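PDB 6UYH: prolyl-tRNA synthetase from Naegleria fowleri, which probably attaches proline to its cognate tRNA in an ATP-dependent reaction, as a class II aminoacyl-tRNA synthetase, and here binds halofuginone and an ATP analogue. Local coordinates for residues K428-G433 / E452-E457; V419-P424 / N504-F509. One frame throughout, in Å; residues are numbered along the deposited sequence. Where two conformers were deposited one is given.

Interaction 1 (K428-G433 / E452-E457); sequences KALNSG and EKSKLE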
# COMPACT_ATOMS: atom_id res chain seq x y z
N LYS A 428 -18.76 13.58 38.84
CA LYS A 428 -19.81 12.57 38.89
C LYS A 428 -20.05 11.97 37.52
O LYS A 428 -20.11 10.74 37.37
CB LYS A 428 -21.09 13.20 39.44
CG LYS A 428 -22.33 12.30 39.37
CD LYS A 428 -23.59 13.11 39.66
CE LYS A 428 -24.84 12.35 39.27
NZ LYS A 428 -25.26 11.40 40.33
N ALA A 429 -20.19 12.82 36.51
CA ALA A 429 -20.43 12.34 35.15
C ALA A 429 -19.24 11.58 34.60
O ALA A 429 -19.40 10.56 33.92
CB ALA A 429 -20.80 13.52 34.24
N LEU A 430 -18.03 12.04 34.92
CA LEU A 430 -16.82 11.33 34.50
C LEU A 430 -16.78 9.92 35.07
O LEU A 430 -16.51 8.94 34.36
CB LEU A 430 -15.59 12.13 34.93
CG LEU A 430 -14.27 11.84 34.26
CD1 LEU A 430 -14.33 12.30 32.79
CD2 LEU A 430 -13.16 12.53 35.03
N ASN A 431 -17.04 9.79 36.37
CA ASN A 431 -16.99 8.48 37.02
C ASN A 431 -18.10 7.54 36.56
O ASN A 431 -17.98 6.33 36.74
CB ASN A 431 -17.02 8.64 38.54
CG ASN A 431 -15.66 8.95 39.12
OD1 ASN A 431 -14.63 8.68 38.49
ND2 ASN A 431 -15.63 9.48 40.33
N SER A 432 -19.19 8.06 35.98
CA SER A 432 -20.22 7.21 35.42
C SER A 432 -20.03 6.97 33.92
O SER A 432 -20.95 6.47 33.26
CB SER A 432 -21.61 7.79 35.69
OG SER A 432 -21.70 9.15 35.30
N GLY A 433 -18.86 7.29 33.38
CA GLY A 433 -18.54 6.94 32.01
C GLY A 433 -19.07 7.87 30.95
O GLY A 433 -19.35 7.43 29.83
N GLU A 452 -5.05 16.65 36.68
CA GLU A 452 -4.53 16.16 37.95
C GLU A 452 -5.64 15.97 38.97
O GLU A 452 -5.65 14.97 39.72
CB GLU A 452 -3.47 17.13 38.49
N LYS A 453 -6.60 16.90 39.03
CA LYS A 453 -7.66 16.82 40.03
C LYS A 453 -8.62 15.69 39.73
O LYS A 453 -9.00 14.93 40.64
CB LYS A 453 -8.41 18.15 40.12
CG LYS A 453 -9.40 18.24 41.28
CD LYS A 453 -10.07 19.62 41.29
CE LYS A 453 -11.05 19.77 42.44
NZ LYS A 453 -11.81 21.05 42.24
N SER A 454 -9.04 15.54 38.47
CA SER A 454 -9.91 14.43 38.12
C SER A 454 -9.22 13.09 38.33
O SER A 454 -9.86 12.13 38.76
CB SER A 454 -10.41 14.56 36.68
OG SER A 454 -9.36 14.46 35.73
N LYS A 455 -7.91 13.02 38.07
CA LYS A 455 -7.18 11.76 38.29
C LYS A 455 -7.19 11.36 39.76
O LYS A 455 -7.35 10.18 40.08
CB LYS A 455 -5.74 11.90 37.79
CG LYS A 455 -4.94 10.60 37.81
CD LYS A 455 -3.52 10.84 37.32
CE LYS A 455 -2.71 9.56 37.28
NZ LYS A 455 -2.45 9.05 38.65
N LEU A 456 -7.04 12.33 40.66
CA LEU A 456 -7.06 12.03 42.08
C LEU A 456 -8.43 11.56 42.56
O LEU A 456 -8.52 10.74 43.47
CB LEU A 456 -6.63 13.26 42.88
CG LEU A 456 -5.12 13.53 42.92
CD1 LEU A 456 -4.85 15.02 43.06
CD2 LEU A 456 -4.48 12.75 44.06
N GLU A 457 -9.51 12.06 41.95
CA GLU A 457 -10.86 11.74 42.37
C GLU A 457 -11.50 10.66 41.51
O GLU A 457 -12.69 10.36 41.69
CB GLU A 457 -11.72 13.00 42.37
CG GLU A 457 -11.11 14.14 43.18
CD GLU A 457 -11.97 15.40 43.22
OE1 GLU A 457 -13.08 15.40 42.64
OE2 GLU A 457 -11.53 16.40 43.84
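Leu-430 and Ser-454 face each other between two neighbouring helices. The side chains of both leave the backbone toward the other helix, and Leu-430 CA lies 8.4 Å from Ser-454 CA. One branch of the leucine does the touching: Leu-430 CD2 lies 3.8 Å from Ser-454 CB. The leucine CG is anti to its backbone N (chi1 -161°), which carries CD2 across the gap. The serine meets it with its methylene. Its hydroxyl serves its own helix and the chain beyond. OG is hydrogen-bonded to Ile-450 O, one turn back, and to Ala-473 N. This buried polar atom is therefore satisfied without a partner in 428-433. Leu-430 also rests on Ala-473, so the same loop residue borders both side chains.

The second point of contact is polar and nearer the solvent. Asn-431 reaches the backbone of Glu-457 with its amide. Asn-431 ND2 gives a weak hydrogen bond to Glu-457 O. It is long, at 3.4 Å, but nearly straight, with an angle of 175° at the hydrogen. The other end of the amide, OD1, accepts from Val-459 N. Two partners thus hold the amide and fix which way round it lies, although one bond is weak. The carboxylate of Glu-457 turns elsewhere, and its OE1 accepts from Trp-423 NE1.

Helix 423-431 stops directly after this contact. Gly-433 N bonds to Leu-430 O at 3.0 Å, and Asn-434 N reaches back to Ala-429 O. Gly-433 has positive phi (83°) and is the C-prime residue. The contact is a sparse helix-helix meeting in the C-terminal domain of prolyl-tRNA synthetase, beside a helix end closed by a Schellman motif.

Interaction 2 (V419-P424 / N504-F509); sequences VTRTWP and NCWALF. With EDO (1,2-ethanediol), chain B.
Val-419 meets the indole of Trp-506 on the packed side of this contact. One methyl does the work: Val-419 CG1 lies 3.7 Å from Trp-506 CH2 and equally close to CZ3. The two side chains cross at about a right angle. The side chain of Trp-506 leaves the strand toward 419-424 and presents the far end of its six-membered ring. The NE1 of this buried residue is satisfied by Pro-486 O, and Phe-485, Leu-488 and Leu-491 pack around the indole.

The looser side belongs to Arg-421. Its CG comes to the edge of the same ring, 4.1 Å from Trp-506 CH2. From there the chain runs extended to NE and carries the guanidinium away from the indole. The two planes stand 84° apart, so they do not stack. Val-419 CG1 lies over one guanidinium face, offset toward the rim. The outer nitrogens grip an ethanediol, probably from the crystallisation liquor. Arg-421 NH1 bonds to its O1 at 3.0 Å, and Arg-421 NH2 to its O2 at 2.7 Å.

Thr-422 then takes the N-cap position of helix 423-431. The contact joins this strand-to-helix connection to strand 505-512, near a classic beta bulge where Asn-504 and Cys-505 face Trp-440, in the C-terminal domain.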
# COMPACT_ATOMS: atom_id res chain seq x y z
N VAL A 419 -23.69 18.08 30.01
CA VAL A 419 -23.26 19.43 30.35
C VAL A 419 -22.97 19.49 31.85
O VAL A 419 -23.85 19.26 32.68
CB VAL A 419 -24.34 20.45 29.97
CG1 VAL A 419 -23.92 21.86 30.40
CG2 VAL A 419 -24.64 20.40 28.49
N THR A 420 -21.73 19.82 32.20
CA THR A 420 -21.30 19.84 33.60
C THR A 420 -20.78 21.24 33.91
O THR A 420 -19.63 21.58 33.60
CB THR A 420 -20.26 18.75 33.88
OG1 THR A 420 -19.11 18.92 33.05
CG2 THR A 420 -20.85 17.37 33.60
N ARG A 421 -21.63 22.06 34.54
CA ARG A 421 -21.28 23.45 34.80
C ARG A 421 -20.36 23.62 36.01
O ARG A 421 -19.72 24.68 36.12
CB ARG A 421 -22.55 24.28 35.00
CG ARG A 421 -23.40 24.40 33.73
CD ARG A 421 -24.78 24.92 34.11
NE ARG A 421 -25.69 25.05 32.98
CZ ARG A 421 -26.42 24.05 32.48
NH1 ARG A 421 -26.31 22.83 32.99
NH2 ARG A 421 -27.24 24.27 31.46
N THR A 422 -20.29 22.64 36.90
CA THR A 422 -19.53 22.74 38.14
C THR A 422 -18.71 21.47 38.34
O THR A 422 -18.98 20.43 37.74
CB THR A 422 -20.43 22.95 39.37
OG1 THR A 422 -21.26 21.80 39.56
CG2 THR A 422 -21.28 24.20 39.20
N TRP A 423 -17.70 21.57 39.21
CA TRP A 423 -16.82 20.43 39.44
C TRP A 423 -17.54 19.20 39.98
O TRP A 423 -17.28 18.09 39.48
CB TRP A 423 -15.66 20.82 40.36
CG TRP A 423 -14.71 19.69 40.45
CD1 TRP A 423 -14.65 18.73 41.43
CD2 TRP A 423 -13.72 19.34 39.48
NE1 TRP A 423 -13.65 17.83 41.13
CE2 TRP A 423 -13.07 18.18 39.94
CE3 TRP A 423 -13.31 19.91 38.27
CZ2 TRP A 423 -12.03 17.58 39.24
CZ3 TRP A 423 -12.27 19.32 37.57
CH2 TRP A 423 -11.64 18.16 38.06
N PRO A 424 -18.41 19.30 41.00
CA PRO A 424 -19.09 18.08 41.47
C PRO A 424 -19.89 17.39 40.38
O PRO A 424 -19.93 16.15 40.34
CB PRO A 424 -20.00 18.60 42.60
CG PRO A 424 -19.34 19.86 43.06
CD PRO A 424 -18.75 20.48 41.83
N ASN A 504 -15.38 31.38 27.75
CA ASN A 504 -15.96 31.96 26.54
C ASN A 504 -16.29 30.92 25.48
O ASN A 504 -16.58 31.29 24.34
CB ASN A 504 -15.04 33.05 25.95
CG ASN A 504 -13.64 32.57 25.61
OD1 ASN A 504 -13.33 31.37 25.65
ND2 ASN A 504 -12.77 33.53 25.26
N CYS A 505 -16.28 29.64 25.83
CA CYS A 505 -16.77 28.58 24.96
C CYS A 505 -16.97 27.34 25.82
O CYS A 505 -16.71 27.36 27.03
CB CYS A 505 -15.80 28.30 23.80
SG CYS A 505 -14.21 27.69 24.35
N TRP A 506 -17.45 26.27 25.18
CA TRP A 506 -17.59 24.98 25.83
C TRP A 506 -16.56 24.02 25.27
O TRP A 506 -16.34 23.98 24.06
CB TRP A 506 -18.99 24.40 25.59
CG TRP A 506 -20.09 25.16 26.26
CD1 TRP A 506 -20.82 26.18 25.73
CD2 TRP A 506 -20.62 24.92 27.57
NE1 TRP A 506 -21.77 26.60 26.63
CE2 TRP A 506 -21.66 25.85 27.77
CE3 TRP A 506 -20.31 24.02 28.60
CZ2 TRP A 506 -22.40 25.91 28.96
CZ3 TRP A 506 -21.04 24.08 29.78
CH2 TRP A 506 -22.07 25.02 29.95
N ALA A 507 -15.91 23.27 26.16
CA ALA A 507 -14.96 22.24 25.77
C ALA A 507 -15.45 20.86 26.19
O ALA A 507 -16.06 20.68 27.25
CB ALA A 507 -13.58 22.50 26.37
N LEU A 508 -15.15 19.87 25.35
CA LEU A 508 -15.47 18.48 25.64
C LEU A 508 -14.26 17.83 26.31
O LEU A 508 -13.15 17.83 25.76
CB LEU A 508 -15.86 17.74 24.36
CG LEU A 508 -16.56 16.39 24.49
CD1 LEU A 508 -17.96 16.56 25.06
CD2 LEU A 508 -16.59 15.67 23.12
N PHE A 509 -14.47 17.32 27.53
CA PHE A 509 -13.46 16.64 28.32
C PHE A 509 -13.95 15.23 28.63
O PHE A 509 -15.16 15.00 28.76
CB PHE A 509 -13.19 17.38 29.65
CG PHE A 509 -12.15 18.46 29.55
CD1 PHE A 509 -12.41 19.61 28.82
CD2 PHE A 509 -10.93 18.33 30.19
CE1 PHE A 509 -11.47 20.62 28.73
CE2 PHE A 509 -9.97 19.34 30.10
CZ PHE A 509 -10.24 20.48 29.36
C1 EDO B . -28.99 20.38 31.20
O1 EDO B . -28.10 20.58 32.29
C2 EDO B . -28.39 20.99 29.94
O2 EDO B . -28.58 22.41 29.98

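In the fold
Interactions 1 and 2 lie with their centres 13 Å apart, on the same side of the chain's centre. Both use helix 423-431: interaction 2 takes its start and interaction 1 its end. Along the chain the order is 419-424, 428-433, 452-457 and 504-509, so interaction 2 encloses interaction 1. They also touch directly. Trp-423, from 419-424, packs with its CZ2 3.4 Å from Lys-453 CG of 452-457, and Lys-453 also makes a cation-pi contact with this indole. Strand 435-440 follows the shared helix and pairs antiparallel with strand 505-512. Together the contacts tie helices 423-431 and 444-457 and the final strand into the C-terminal domain. None of their residues lines the AMPPNP or halofuginone pocket.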